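Long-range contacts in gene 12 protein (Mycobacterium phage D29, PDB 3HC7), which degrades the junction between mycolic acid and peptidoglycan in the mycobacterial host cell wall, as an endolysin with esterase activity that works with the holin to release phage: residues A[161-166]-A[240-245]; A[77-82]-A[114-119]; A[141-146]-A[166-171]; A[8-13]-A[22-27]. All coordinates share one frame; numbering follows the deposited sequence.

Contact 1 of 4, residues A[161-166]-A[240-245]; sequences YAHDGD and HLYNRY
D166 and H240 bring the backbones of 161-166 and 240-245 to 5.1 Å between their CA atoms, whereas the CA atoms of Y161 and Y242 are 7.8 Å apart, enough to admit an aromatic ring. A type II turn from H163 to D166 bends the first segment back, with G165 at a positive phi that favours glycine. No backbone hydrogen bond crosses; the join is made by the side chain of Y242. Its CG is anti to the carbonyl carbon (chi1 -68°), and the ring beyond lies in the bend. The hydroxyl is held twice: it accepts from H163 N, 2.8 Å from Y242 OH, and donates to D166 OD2 at 3.0 Å from OH, on that oxygen's anti lone pair. Beside it the H163 imidazole forms an offset stack, the centroids of the H163 and Y242 rings 3.9 Å apart and the planes at 19°; Y242 CE1 lies over the centre of the imidazole. Y161 O lies 3.3 Å from Y242 CE1, and Y161 CB packs 4.0 Å from Y242 CD1. L241 O lies in the imidazole plane, at its edge. H163 also bonds D129 through NE2 and P239 O through ND1; two acceptors, one a carboxylate, would favour a protonated ring. D166, inferred to be the acid of the serine hydrolase triad, thus has a tyrosine as its hydrogen-bond partner across this contact, while D166 OD1 and ND1 of catalytic H240 stand 6.6 Å apart: the direct acid-histidine link is not made in this conformation.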
loop_
_atom_site.group_PDB
_atom_site.type_symbol
_atom_site.label_atom_id
_atom_site.label_comp_id
_atom_site.label_asym_id
_atom_site.label_seq_id
_atom_site.Cartn_x
_atom_site.Cartn_y
_atom_site.Cartn_z
ATOM N N TYR A 161 -7.971 5.841 2.839
ATOM C CA TYR A 161 -9.095 5.933 1.914
ATOM C C TYR A 161 -9.345 4.601 1.231
ATOM O O TYR A 161 -8.484 4.107 0.551
ATOM C CB TYR A 161 -8.775 6.977 0.854
ATOM C CG TYR A 161 -8.524 8.376 1.373
ATOM C CD1 TYR A 161 -9.540 9.127 1.928
ATOM C CD2 TYR A 161 -7.292 8.946 1.273
ATOM C CE1 TYR A 161 -9.320 10.405 2.384
ATOM C CE2 TYR A 161 -7.064 10.204 1.734
ATOM C CZ TYR A 161 -8.079 10.929 2.287
ATOM O OH TYR A 161 -7.831 12.186 2.721
ATOM N N ALA A 162 -10.532 4.056 1.407
ATOM C CA ALA A 162 -10.846 2.717 0.940
ATOM C C ALA A 162 -12.300 2.629 0.530
ATOM O O ALA A 162 -13.183 3.052 1.274
ATOM C CB ALA A 162 -10.537 1.696 2.028
ATOM N N HIS A 163 -12.542 2.080 -0.658
ATOM C CA HIS A 163 -13.895 1.923 -1.185
ATOM C C HIS A 163 -14.323 0.474 -1.087
ATOM O O HIS A 163 -13.522 -0.430 -1.336
ATOM C CB HIS A 163 -13.961 2.301 -2.670
ATOM C CG HIS A 163 -13.639 3.732 -2.958
ATOM N ND1 HIS A 163 -12.992 4.127 -4.107
ATOM C CD2 HIS A 163 -13.879 4.862 -2.251
ATOM C CE1 HIS A 163 -12.845 5.440 -4.098
ATOM N NE2 HIS A 163 -13.373 5.911 -2.982
ATOM N N ASP A 164 -15.587 0.237 -0.759
ATOM C CA ASP A 164 -16.122 -1.097 -0.966
ATOM C C ASP A 164 -16.153 -1.339 -2.469
ATOM O O ASP A 164 -16.520 -0.459 -3.246
ATOM C CB ASP A 164 -17.499 -1.273 -0.317
ATOM C CG ASP A 164 -17.429 -2.079 0.978
ATOM O OD1 ASP A 164 -16.866 -3.192 0.942
ATOM O OD2 ASP A 164 -17.923 -1.610 2.028
ATOM N N GLY A 165 -15.745 -2.526 -2.879
ATOM C CA GLY A 165 -15.550 -2.802 -4.290
ATOM C C GLY A 165 -14.065 -2.975 -4.533
ATOM O O GLY A 165 -13.649 -3.718 -5.424
ATOM N N ASP A 166 -13.266 -2.278 -3.728
ATOM C CA ASP A 166 -11.828 -2.488 -3.700
ATOM C C ASP A 166 -11.562 -3.609 -2.699
ATOM O O ASP A 166 -11.288 -3.360 -1.525
ATOM C CB ASP A 166 -11.105 -1.200 -3.291
ATOM C CG ASP A 166 -9.610 -1.260 -3.551
ATOM O OD1 ASP A 166 -9.119 -2.335 -3.962
ATOM O OD2 ASP A 166 -8.929 -0.233 -3.344
ATOM N N HIS A 240 -11.296 0.888 -7.493
ATOM C CA HIS A 240 -9.907 0.810 -7.052
ATOM C C HIS A 240 -9.186 2.139 -7.276
ATOM O O HIS A 240 -7.996 2.256 -6.999
ATOM C CB HIS A 240 -9.171 -0.316 -7.785
ATOM C CG HIS A 240 -9.165 -0.154 -9.273
ATOM N ND1 HIS A 240 -8.031 0.171 -9.983
ATOM C CD2 HIS A 240 -10.164 -0.249 -10.183
ATOM C CE1 HIS A 240 -8.326 0.254 -11.268
ATOM N NE2 HIS A 240 -9.615 0.006 -11.416
ATOM N N LEU A 241 -9.915 3.123 -7.798
ATOM C CA LEU A 241 -9.379 4.458 -8.051
ATOM C C LEU A 241 -9.933 5.415 -7.002
ATOM O O LEU A 241 -10.985 5.156 -6.416
ATOM C CB LEU A 241 -9.765 4.942 -9.461
ATOM C CG LEU A 241 -9.448 4.013 -10.635
ATOM C CD1 LEU A 241 -9.915 4.622 -11.952
ATOM C CD2 LEU A 241 -7.964 3.685 -10.690
ATOM N N TYR A 242 -9.233 6.521 -6.766
ATOM C CA TYR A 242 -9.634 7.461 -5.719
ATOM C C TYR A 242 -9.518 8.922 -6.129
ATOM O O TYR A 242 -8.654 9.294 -6.919
ATOM C CB TYR A 242 -8.818 7.215 -4.435
ATOM C CG TYR A 242 -9.137 5.890 -3.779
ATOM C CD1 TYR A 242 -10.045 5.816 -2.733
ATOM C CD2 TYR A 242 -8.554 4.711 -4.230
ATOM C CE1 TYR A 242 -10.353 4.613 -2.143
ATOM C CE2 TYR A 242 -8.855 3.499 -3.646
ATOM C CZ TYR A 242 -9.756 3.457 -2.605
ATOM O OH TYR A 242 -10.062 2.254 -2.019
ATOM N N ASN A 243 -10.410 9.743 -5.582
ATOM C CA ASN A 243 -10.273 11.190 -5.627
ATOM C C ASN A 243 -9.246 11.629 -4.578
ATOM O O ASN A 243 -9.388 11.312 -3.397
ATOM C CB ASN A 243 -11.626 11.840 -5.346
ATOM C CG ASN A 243 -11.524 13.338 -5.119
ATOM O OD1 ASN A 243 -10.661 14.006 -5.687
ATOM N ND2 ASN A 243 -12.410 13.872 -4.286
ATOM N N ARG A 244 -8.223 12.362 -5.010
ATOM C CA ARG A 244 -7.087 12.705 -4.151
ATOM C C ARG A 244 -7.260 13.967 -3.309
ATOM O O ARG A 244 -6.428 14.256 -2.447
ATOM C CB ARG A 244 -5.823 12.874 -4.998
ATOM C CG ARG A 244 -5.717 14.230 -5.699
ATOM C CD ARG A 244 -4.456 14.311 -6.546
ATOM N NE ARG A 244 -4.328 15.596 -7.223
ATOM C CZ ARG A 244 -4.805 15.854 -8.437
ATOM N NH1 ARG A 244 -5.447 14.911 -9.124
ATOM N NH2 ARG A 244 -4.636 17.059 -8.972
ATOM N N TYR A 245 -8.315 14.730 -3.558
ATOM C CA TYR A 245 -8.418 16.059 -2.953
ATOM C C TYR A 245 -8.561 16.095 -1.423
ATOM O O TYR A 245 -7.871 16.872 -0.763
ATOM C CB TYR A 245 -9.457 16.922 -3.676
ATOM C CG TYR A 245 -8.961 17.348 -5.040
ATOM C CD1 TYR A 245 -7.907 18.242 -5.159
ATOM C CD2 TYR A 245 -9.517 16.833 -6.199
ATOM C CE1 TYR A 245 -7.431 18.628 -6.395
ATOM C CE2 TYR A 245 -9.048 17.214 -7.445
ATOM C CZ TYR A 245 -8.004 18.112 -7.536
ATOM O OH TYR A 245 -7.530 18.499 -8.770
#

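Contact 2 of 4, residues A[77-82]-A[114-119]; sequences AMAGYS and IFWGNP
A79 CB packs 4.0 Å from W116 CZ3 and the same distance from I114 CB, an apolar centre on one face of the parallel sheet of this alpha/beta-hydrolase fold. Strands 76-81 and 110-116 are joined by a beta-alpha-beta crossover through helix 83-96, and their N-to-C directions differ by only 5°. Small A79 leaves room for the indole of W116, whose other neighbours include I114 CG2 over the rim of one face. Y81, on the same face as A79, W116 and I114, crosses W116 at about a right angle and sets CD1 3.6 Å from W116 CB; its hydroxyl bonds H240 O. On the other face F115 pairs with G80, where the strand carries no side chain. Backbone bonds zip the strands together: I114 N to M78 O, G80 N to I114 O at 2.9 Å, and W116 N to G80 O at 3.0 Å. Past the strand end, catalytic S82 adopts phi 51° right before helix 83-96, the strained nucleophile elbow of such hydrolases. G117, also at positive phi, lies beside it, its O 3.2 Å from S82 CA. The S82 side chain bonds T12 N through OG. The pairing ends with S82 N, just past the strand, donating to W116 O, a bond 2.9 Å long and nearly straight at 169°.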
loop_
_atom_site.group_PDB
_atom_site.type_symbol
_atom_site.label_atom_id
_atom_site.label_comp_id
_atom_site.label_asym_id
_atom_site.label_seq_id
_atom_site.Cartn_x
_atom_site.Cartn_y
_atom_site.Cartn_z
ATOM N N ALA A 77 5.855 13.254 6.247
ATOM C CA ALA A 77 4.601 12.577 5.973
ATOM C C ALA A 77 4.857 11.530 4.895
ATOM O O ALA A 77 5.844 11.611 4.160
ATOM C CB ALA A 77 3.550 13.585 5.506
ATOM N N MET A 78 3.981 10.541 4.803
ATOM C CA MET A 78 4.118 9.509 3.783
ATOM C C MET A 78 2.787 9.265 3.088
ATOM O O MET A 78 1.723 9.414 3.690
ATOM C CB MET A 78 4.628 8.201 4.398
ATOM C CG MET A 78 6.027 8.273 5.004
ATOM S SD MET A 78 6.576 6.672 5.637
ATOM C CE MET A 78 5.326 6.365 6.880
ATOM N N ALA A 79 2.856 8.889 1.816
ATOM C CA ALA A 79 1.659 8.634 1.029
ATOM C C ALA A 79 1.910 7.517 0.032
ATOM O O ALA A 79 2.828 7.590 -0.786
ATOM C CB ALA A 79 1.216 9.900 0.302
ATOM N N GLY A 80 1.079 6.488 0.098
ATOM C CA GLY A 80 1.208 5.354 -0.796
ATOM C C GLY A 80 -0.137 4.843 -1.265
ATOM O O GLY A 80 -1.120 4.867 -0.523
ATOM N N TYR A 81 -0.163 4.361 -2.501
ATOM C CA TYR A 81 -1.375 3.860 -3.138
ATOM C C TYR A 81 -1.179 2.408 -3.555
ATOM O O TYR A 81 -0.168 2.068 -4.172
ATOM C CB TYR A 81 -1.700 4.739 -4.348
ATOM C CG TYR A 81 -2.754 4.212 -5.299
ATOM C CD1 TYR A 81 -3.950 3.678 -4.829
ATOM C CD2 TYR A 81 -2.566 4.294 -6.671
ATOM C CE1 TYR A 81 -4.915 3.211 -5.702
ATOM C CE2 TYR A 81 -3.525 3.830 -7.555
ATOM C CZ TYR A 81 -4.693 3.292 -7.068
ATOM O OH TYR A 81 -5.641 2.834 -7.951
ATOM N N SER A 82 -2.145 1.561 -3.197
ATOM C CA SER A 82 -2.165 0.133 -3.540
ATOM C C SER A 82 -0.859 -0.589 -3.183
ATOM O O SER A 82 -0.514 -0.652 -2.013
ATOM C CB SER A 82 -2.660 -0.128 -4.983
ATOM O OG SER A 82 -1.631 -0.146 -5.956
ATOM N N ILE A 114 -0.760 8.792 4.581
ATOM C CA ILE A 114 -1.895 8.588 3.690
ATOM C C ILE A 114 -1.797 7.260 2.961
ATOM O O ILE A 114 -0.779 6.964 2.330
ATOM C CB ILE A 114 -1.983 9.692 2.622
ATOM C CG1 ILE A 114 -2.329 11.033 3.262
ATOM C CG2 ILE A 114 -3.019 9.321 1.567
ATOM C CD1 ILE A 114 -2.117 12.206 2.347
ATOM N N PHE A 115 -2.864 6.470 3.050
ATOM C CA PHE A 115 -3.010 5.264 2.250
ATOM C C PHE A 115 -4.239 5.373 1.353
ATOM O O PHE A 115 -5.297 5.820 1.797
ATOM C CB PHE A 115 -3.200 4.046 3.151
ATOM C CG PHE A 115 -2.098 3.838 4.149
ATOM C CD1 PHE A 115 -0.889 3.274 3.763
ATOM C CD2 PHE A 115 -2.279 4.186 5.480
ATOM C CE1 PHE A 115 0.124 3.064 4.689
ATOM C CE2 PHE A 115 -1.272 3.977 6.408
ATOM C CZ PHE A 115 -0.066 3.420 6.012
ATOM N N TRP A 116 -4.095 4.972 0.093
ATOM C CA TRP A 116 -5.252 4.724 -0.764
ATOM C C TRP A 116 -5.187 3.255 -1.141
ATOM O O TRP A 116 -4.102 2.751 -1.432
ATOM C CB TRP A 116 -5.193 5.537 -2.059
ATOM C CG TRP A 116 -5.124 7.042 -1.943
ATOM C CD1 TRP A 116 -6.179 7.916 -1.857
ATOM C CD2 TRP A 116 -3.940 7.848 -1.985
ATOM N NE1 TRP A 116 -5.714 9.212 -1.813
ATOM C CE2 TRP A 116 -4.346 9.197 -1.891
ATOM C CE3 TRP A 116 -2.576 7.560 -2.087
ATOM C CZ2 TRP A 116 -3.433 10.253 -1.894
ATOM C CZ3 TRP A 116 -1.671 8.609 -2.088
ATOM C CH2 TRP A 116 -2.105 9.939 -1.990
ATOM N N GLY A 117 -6.336 2.579 -1.148
ATOM C CA GLY A 117 -6.427 1.179 -1.548
ATOM C C GLY A 117 -5.411 0.262 -0.878
ATOM O O GLY A 117 -4.623 -0.397 -1.557
ATOM N N ASN A 118 -5.472 0.196 0.451
ATOM C CA ASN A 118 -4.427 -0.401 1.292
ATOM C C ASN A 118 -4.621 -1.885 1.675
ATOM O O ASN A 118 -5.484 -2.221 2.491
ATOM C CB ASN A 118 -4.293 0.456 2.566
ATOM C CG ASN A 118 -3.135 0.036 3.441
ATOM O OD1 ASN A 118 -2.295 -0.761 3.034
ATOM N ND2 ASN A 118 -3.083 0.573 4.656
ATOM N N PRO A 119 -3.795 -2.782 1.107
ATOM C CA PRO A 119 -3.915 -4.204 1.456
ATOM C C PRO A 119 -3.570 -4.501 2.916
ATOM O O PRO A 119 -3.848 -5.603 3.385
ATOM C CB PRO A 119 -2.912 -4.883 0.519
ATOM C CG PRO A 119 -2.767 -3.937 -0.629
ATOM C CD PRO A 119 -2.865 -2.566 -0.012
#

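Contact 3 of 4, residues A[141-146]-A[166-171]; sequences LGILED and DMYASI
L141 and I171 form an antiparallel hydrogen-bonded pair, a bridge of the small antiparallel sheet made by 140-141 and 171-172, apart from the central sheet, with I171 N 2.8 Å from L141 O and L141 N 2.9 Å from I171 O. The 166-171 chain curls into a helix-like turn, and beyond the bridge I143 N donates to Y168 O, 2.9 Å away, tying the chain to the turn. G142, between them, brings CA to 3.6 Å from Y168 O. I143 is the apolar centre. Its CG1 is anti to the backbone N (chi1 -172°); the I143 and Y168 side chains lie side by side, pointing the same way, and I143 CD1 touches CD1 and CE1 of the Y168 ring, both at 3.5 Å. The beta-branched I143 also presents CB to I171 CG1 at 3.7 Å, and these two isoleucines cross obliquely. Helix 179-189 covers the group, with M188 against I143 and Y168. L141 CD1 lies 3.1 Å from I171 O. The turn carries the inferred catalytic D166 at its start, and small, polar S170 suits its close: S170 OG donates to D166 O at 2.7 Å, from above the carbonyl plane.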
loop_
_atom_site.group_PDB
_atom_site.type_symbol
_atom_site.label_atom_id
_atom_site.label_comp_id
_atom_site.label_asym_id
_atom_site.label_seq_id
_atom_site.Cartn_x
_atom_site.Cartn_y
_atom_site.Cartn_z
ATOM N N LEU A 141 -11.428 -5.139 6.306
ATOM C CA LEU A 141 -10.029 -4.821 6.555
ATOM C C LEU A 141 -9.180 -5.134 5.329
ATOM O O LEU A 141 -9.702 -5.544 4.289
ATOM C CB LEU A 141 -9.499 -5.608 7.755
ATOM C CG LEU A 141 -10.074 -7.000 8.017
ATOM C CD1 LEU A 141 -10.151 -7.822 6.752
ATOM C CD2 LEU A 141 -9.250 -7.708 9.079
ATOM N N GLY A 142 -7.872 -4.935 5.457
ATOM C CA GLY A 142 -6.955 -5.311 4.404
ATOM C C GLY A 142 -6.862 -6.821 4.306
ATOM O O GLY A 142 -6.928 -7.538 5.307
ATOM N N ILE A 143 -6.705 -7.317 3.088
ATOM C CA ILE A 143 -6.556 -8.747 2.882
ATOM C C ILE A 143 -5.333 -9.349 3.598
ATOM O O ILE A 143 -5.408 -10.465 4.126
ATOM C CB ILE A 143 -6.494 -9.062 1.384
ATOM C CG1 ILE A 143 -6.549 -10.569 1.158
ATOM C CG2 ILE A 143 -5.259 -8.417 0.764
ATOM C CD1 ILE A 143 -6.601 -10.970 -0.300
ATOM N N LEU A 144 -4.213 -8.623 3.622
ATOM C CA LEU A 144 -2.950 -9.172 4.147
ATOM C C LEU A 144 -3.003 -9.466 5.645
ATOM O O LEU A 144 -3.550 -8.684 6.405
ATOM C CB LEU A 144 -1.786 -8.225 3.859
ATOM C CG LEU A 144 -1.362 -8.051 2.402
ATOM C CD1 LEU A 144 -0.325 -6.952 2.298
ATOM C CD2 LEU A 144 -0.810 -9.353 1.825
ATOM N N GLU A 145 -2.423 -10.588 6.063
ATOM C CA GLU A 145 -2.438 -10.995 7.475
ATOM C C GLU A 145 -1.533 -10.116 8.343
ATOM O O GLU A 145 -1.765 -9.952 9.535
ATOM C CB GLU A 145 -2.021 -12.463 7.617
ATOM C CG GLU A 145 -2.936 -13.461 6.922
ATOM C CD GLU A 145 -2.214 -14.749 6.538
ATOM O OE1 GLU A 145 -1.179 -14.667 5.840
ATOM O OE2 GLU A 145 -2.685 -15.844 6.926
ATOM N N ASP A 146 -0.484 -9.578 7.734
ATOM C CA ASP A 146 0.391 -8.608 8.378
ATOM C C ASP A 146 -0.161 -7.213 8.084
ATOM O O ASP A 146 0.272 -6.550 7.148
ATOM C CB ASP A 146 1.806 -8.749 7.808
ATOM C CG ASP A 146 2.816 -7.853 8.499
ATOM O OD1 ASP A 146 2.696 -7.637 9.724
ATOM O OD2 ASP A 146 3.754 -7.391 7.817
ATOM N N ASP A 166 -13.266 -2.278 -3.728
ATOM C CA ASP A 166 -11.828 -2.488 -3.700
ATOM C C ASP A 166 -11.562 -3.609 -2.699
ATOM O O ASP A 166 -11.288 -3.360 -1.525
ATOM C CB ASP A 166 -11.105 -1.200 -3.291
ATOM C CG ASP A 166 -9.610 -1.260 -3.551
ATOM O OD1 ASP A 166 -9.119 -2.335 -3.962
ATOM O OD2 ASP A 166 -8.929 -0.233 -3.344
ATOM N N MET A 167 -11.661 -4.845 -3.175
ATOM C CA MET A 167 -11.717 -6.016 -2.302
ATOM C C MET A 167 -10.495 -6.214 -1.418
ATOM O O MET A 167 -10.629 -6.422 -0.217
ATOM C CB MET A 167 -11.977 -7.280 -3.119
ATOM C CG MET A 167 -13.407 -7.413 -3.611
ATOM S SD MET A 167 -14.564 -7.726 -2.261
ATOM C CE MET A 167 -13.666 -8.954 -1.323
ATOM N N TYR A 168 -9.308 -6.162 -2.012
ATOM C CA TYR A 168 -8.083 -6.365 -1.248
ATOM C C TYR A 168 -7.887 -5.309 -0.163
ATOM O O TYR A 168 -7.199 -5.539 0.830
ATOM C CB TYR A 168 -6.872 -6.464 -2.176
ATOM C CG TYR A 168 -6.920 -7.714 -3.023
ATOM C CD1 TYR A 168 -7.782 -8.754 -2.691
ATOM C CD2 TYR A 168 -6.103 -7.869 -4.135
ATOM C CE1 TYR A 168 -7.841 -9.908 -3.448
ATOM C CE2 TYR A 168 -6.153 -9.028 -4.899
ATOM C CZ TYR A 168 -7.024 -10.043 -4.548
ATOM O OH TYR A 168 -7.087 -11.199 -5.293
ATOM N N ALA A 169 -8.514 -4.154 -0.343
ATOM C CA ALA A 169 -8.480 -3.113 0.674
ATOM C C ALA A 169 -9.642 -3.277 1.649
ATOM O O ALA A 169 -9.652 -2.683 2.725
ATOM C CB ALA A 169 -8.514 -1.732 0.028
ATOM N N SER A 170 -10.630 -4.079 1.262
ATOM C CA SER A 170 -11.834 -4.236 2.069
ATOM C C SER A 170 -12.426 -5.644 1.979
ATOM O O SER A 170 -13.432 -5.863 1.311
ATOM C CB SER A 170 -12.884 -3.195 1.674
ATOM O OG SER A 170 -13.233 -3.323 0.304
ATOM N N ILE A 171 -11.783 -6.591 2.653
ATOM C CA ILE A 171 -12.296 -7.946 2.774
ATOM C C ILE A 171 -13.108 -7.999 4.051
ATOM O O ILE A 171 -12.730 -7.385 5.044
ATOM C CB ILE A 171 -11.146 -8.974 2.901
ATOM C CG1 ILE A 171 -10.201 -8.886 1.704
ATOM C CG2 ILE A 171 -11.698 -10.393 3.044
ATOM C CD1 ILE A 171 -10.831 -9.362 0.404
#

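Contact 4 of 4, residues A[8-13]-A[22-27]; sequences TVHGTG and LPADTA
P23 is the tight side of this contact, where the first turn of helix 22-27 rests on the end of strand 5-9 in a beta-alpha-beta unit. The pyrrolidine ring faces the strand: P23 CB lies 3.7 Å from T8 CB, P23 CG sits 3.3 Å from V9 O, and P23 CD meets H10 ND1 at 3.9 Å. Compact and lacking an N-H, proline suits a helix's first turn, where that N-H would have no carbonyl within the helix to bond. T8 CG2 lies beside it, 3.5 Å from P23 O and 4.1 Å from A27 CB, while T8 OG1, between its backbone N and carbonyl carbon (chi1 58°), bonds W36 NE1. The H10 ring leans against P23 CD and sets its NE2 3.2 Å from A24 CB, which, having no further atoms, can lie this close; H10 NE2 makes a weak hydrogen bond to P17 O. On the loose side, G11 to G13 lead away from the helix towards the catalytic site, where T12 N bonds S82 OG, a place consistent with the oxyanion-hole loop of such hydrolases. T12 and G13 are partly exposed, as is D25. T26 OG1 and T26 N both donate to L22 O, satisfying the hydroxyl within its own helix. With no hydrogen bond crossing, close van der Waals packing holds helix to strand, while T8 OG1 and T12 N bond partners outside the helix.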
loop_
_atom_site.group_PDB
_atom_site.type_symbol
_atom_site.label_atom_id
_atom_site.label_comp_id
_atom_site.label_asym_id
_atom_site.label_seq_id
_atom_site.Cartn_x
_atom_site.Cartn_y
_atom_site.Cartn_z
ATOM N N THR A 8 6.500 9.524 -1.257
ATOM C CA THR A 8 5.386 8.952 -1.990
ATOM C C THR A 8 5.793 7.687 -2.725
ATOM O O THR A 8 6.883 7.595 -3.300
ATOM C CB THR A 8 4.795 9.949 -3.011
ATOM O OG1 THR A 8 5.820 10.362 -3.921
ATOM C CG2 THR A 8 4.220 11.166 -2.303
ATOM N N VAL A 9 4.899 6.710 -2.695
ATOM C CA VAL A 9 5.130 5.441 -3.364
ATOM C C VAL A 9 3.932 5.117 -4.240
ATOM O O VAL A 9 2.818 4.926 -3.747
ATOM C CB VAL A 9 5.374 4.305 -2.365
ATOM C CG1 VAL A 9 5.829 3.043 -3.094
ATOM C CG2 VAL A 9 6.416 4.728 -1.342
ATOM N N HIS A 10 4.172 5.077 -5.544
ATOM C CA HIS A 10 3.132 4.776 -6.522
ATOM C C HIS A 10 2.490 3.400 -6.361
ATOM O O HIS A 10 3.039 2.508 -5.706
ATOM C CB HIS A 10 3.693 4.905 -7.942
ATOM C CG HIS A 10 3.665 6.301 -8.477
ATOM N ND1 HIS A 10 2.493 6.940 -8.822
ATOM C CD2 HIS A 10 4.663 7.178 -8.739
ATOM C CE1 HIS A 10 2.771 8.148 -9.280
ATOM N NE2 HIS A 10 4.081 8.320 -9.237
ATOM N N GLY A 11 1.327 3.239 -6.985
ATOM C CA GLY A 11 0.645 1.962 -7.034
ATOM C C GLY A 11 1.194 1.086 -8.142
ATOM O O GLY A 11 2.056 1.500 -8.920
ATOM N N THR A 12 0.686 -0.138 -8.205
ATOM C CA THR A 12 1.089 -1.112 -9.208
ATOM C C THR A 12 1.020 -0.525 -10.620
ATOM O O THR A 12 0.060 0.160 -10.975
ATOM C CB THR A 12 0.172 -2.340 -9.115
ATOM O OG1 THR A 12 0.187 -2.827 -7.771
ATOM C CG2 THR A 12 0.620 -3.436 -10.071
ATOM N N GLY A 13 2.052 -0.778 -11.418
ATOM C CA GLY A 13 2.052 -0.367 -12.810
ATOM C C GLY A 13 2.662 0.986 -13.129
ATOM O O GLY A 13 2.712 1.375 -14.295
ATOM N N LEU A 22 -1.787 8.621 -8.176
ATOM C CA LEU A 22 -2.378 9.208 -6.982
ATOM C C LEU A 22 -1.395 9.890 -6.006
ATOM O O LEU A 22 -1.600 11.045 -5.644
ATOM C CB LEU A 22 -3.227 8.149 -6.266
ATOM C CG LEU A 22 -4.500 8.612 -5.565
ATOM C CD1 LEU A 22 -5.149 9.712 -6.354
ATOM C CD2 LEU A 22 -5.455 7.444 -5.387
ATOM N N PRO A 23 -0.334 9.180 -5.571
ATOM C CA PRO A 23 0.580 9.797 -4.596
ATOM C C PRO A 23 1.403 10.926 -5.196
ATOM O O PRO A 23 1.649 11.910 -4.510
ATOM C CB PRO A 23 1.515 8.647 -4.188
ATOM C CG PRO A 23 0.906 7.398 -4.716
ATOM C CD PRO A 23 0.047 7.792 -5.889
ATOM N N ALA A 24 1.833 10.789 -6.445
ATOM C CA ALA A 24 2.624 11.847 -7.065
ATOM C C ALA A 24 1.746 13.048 -7.394
ATOM O O ALA A 24 2.156 14.197 -7.207
ATOM C CB ALA A 24 3.337 11.340 -8.303
ATOM N N ASP A 25 0.536 12.780 -7.883
ATOM C CA ASP A 25 -0.411 13.852 -8.187
ATOM C C ASP A 25 -0.649 14.668 -6.927
ATOM O O ASP A 25 -0.726 15.896 -6.968
ATOM C CB ASP A 25 -1.753 13.292 -8.663
ATOM C CG ASP A 25 -1.632 12.445 -9.917
ATOM O OD1 ASP A 25 -0.619 12.581 -10.641
ATOM O OD2 ASP A 25 -2.564 11.645 -10.170
ATOM N N THR A 26 -0.775 13.966 -5.808
ATOM C CA THR A 26 -1.045 14.607 -4.534
ATOM C C THR A 26 0.125 15.499 -4.136
ATOM O O THR A 26 -0.060 16.687 -3.902
ATOM C CB THR A 26 -1.345 13.567 -3.432
ATOM O OG1 THR A 26 -2.498 12.798 -3.802
ATOM C CG2 THR A 26 -1.609 14.252 -2.106
ATOM N N ALA A 27 1.326 14.925 -4.067
ATOM C CA ALA A 27 2.533 15.694 -3.754
ATOM C C ALA A 27 2.623 16.988 -4.573
ATOM O O ALA A 27 3.034 18.035 -4.065
ATOM C CB ALA A 27 3.775 14.843 -3.965
#

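Following the chain, contact 4 comes first and closes the loop between strand 5-9 and helix 22-27. Contact 2 closes the crossover through helix 83-96, pairing strands 76-81 and 110-116; strand 5-9 neighbours 76-81, so the two meet in one sheet. Contacts 3 and 1 come after contact 2 and cross each other: 141-146 closes on 166-171 around strand 157-161, while 161-166 pairs later with the C-terminal 240-245. They share D166, whose OD2 also touches G117 of contact 2. Contact 1 further meets contact 2 through Y81 and H240, and contact 4 through L22 and R244. Contacts 3 and 4 lie on opposite sides of the chain's centre, about 9 Å apart at nearest atoms.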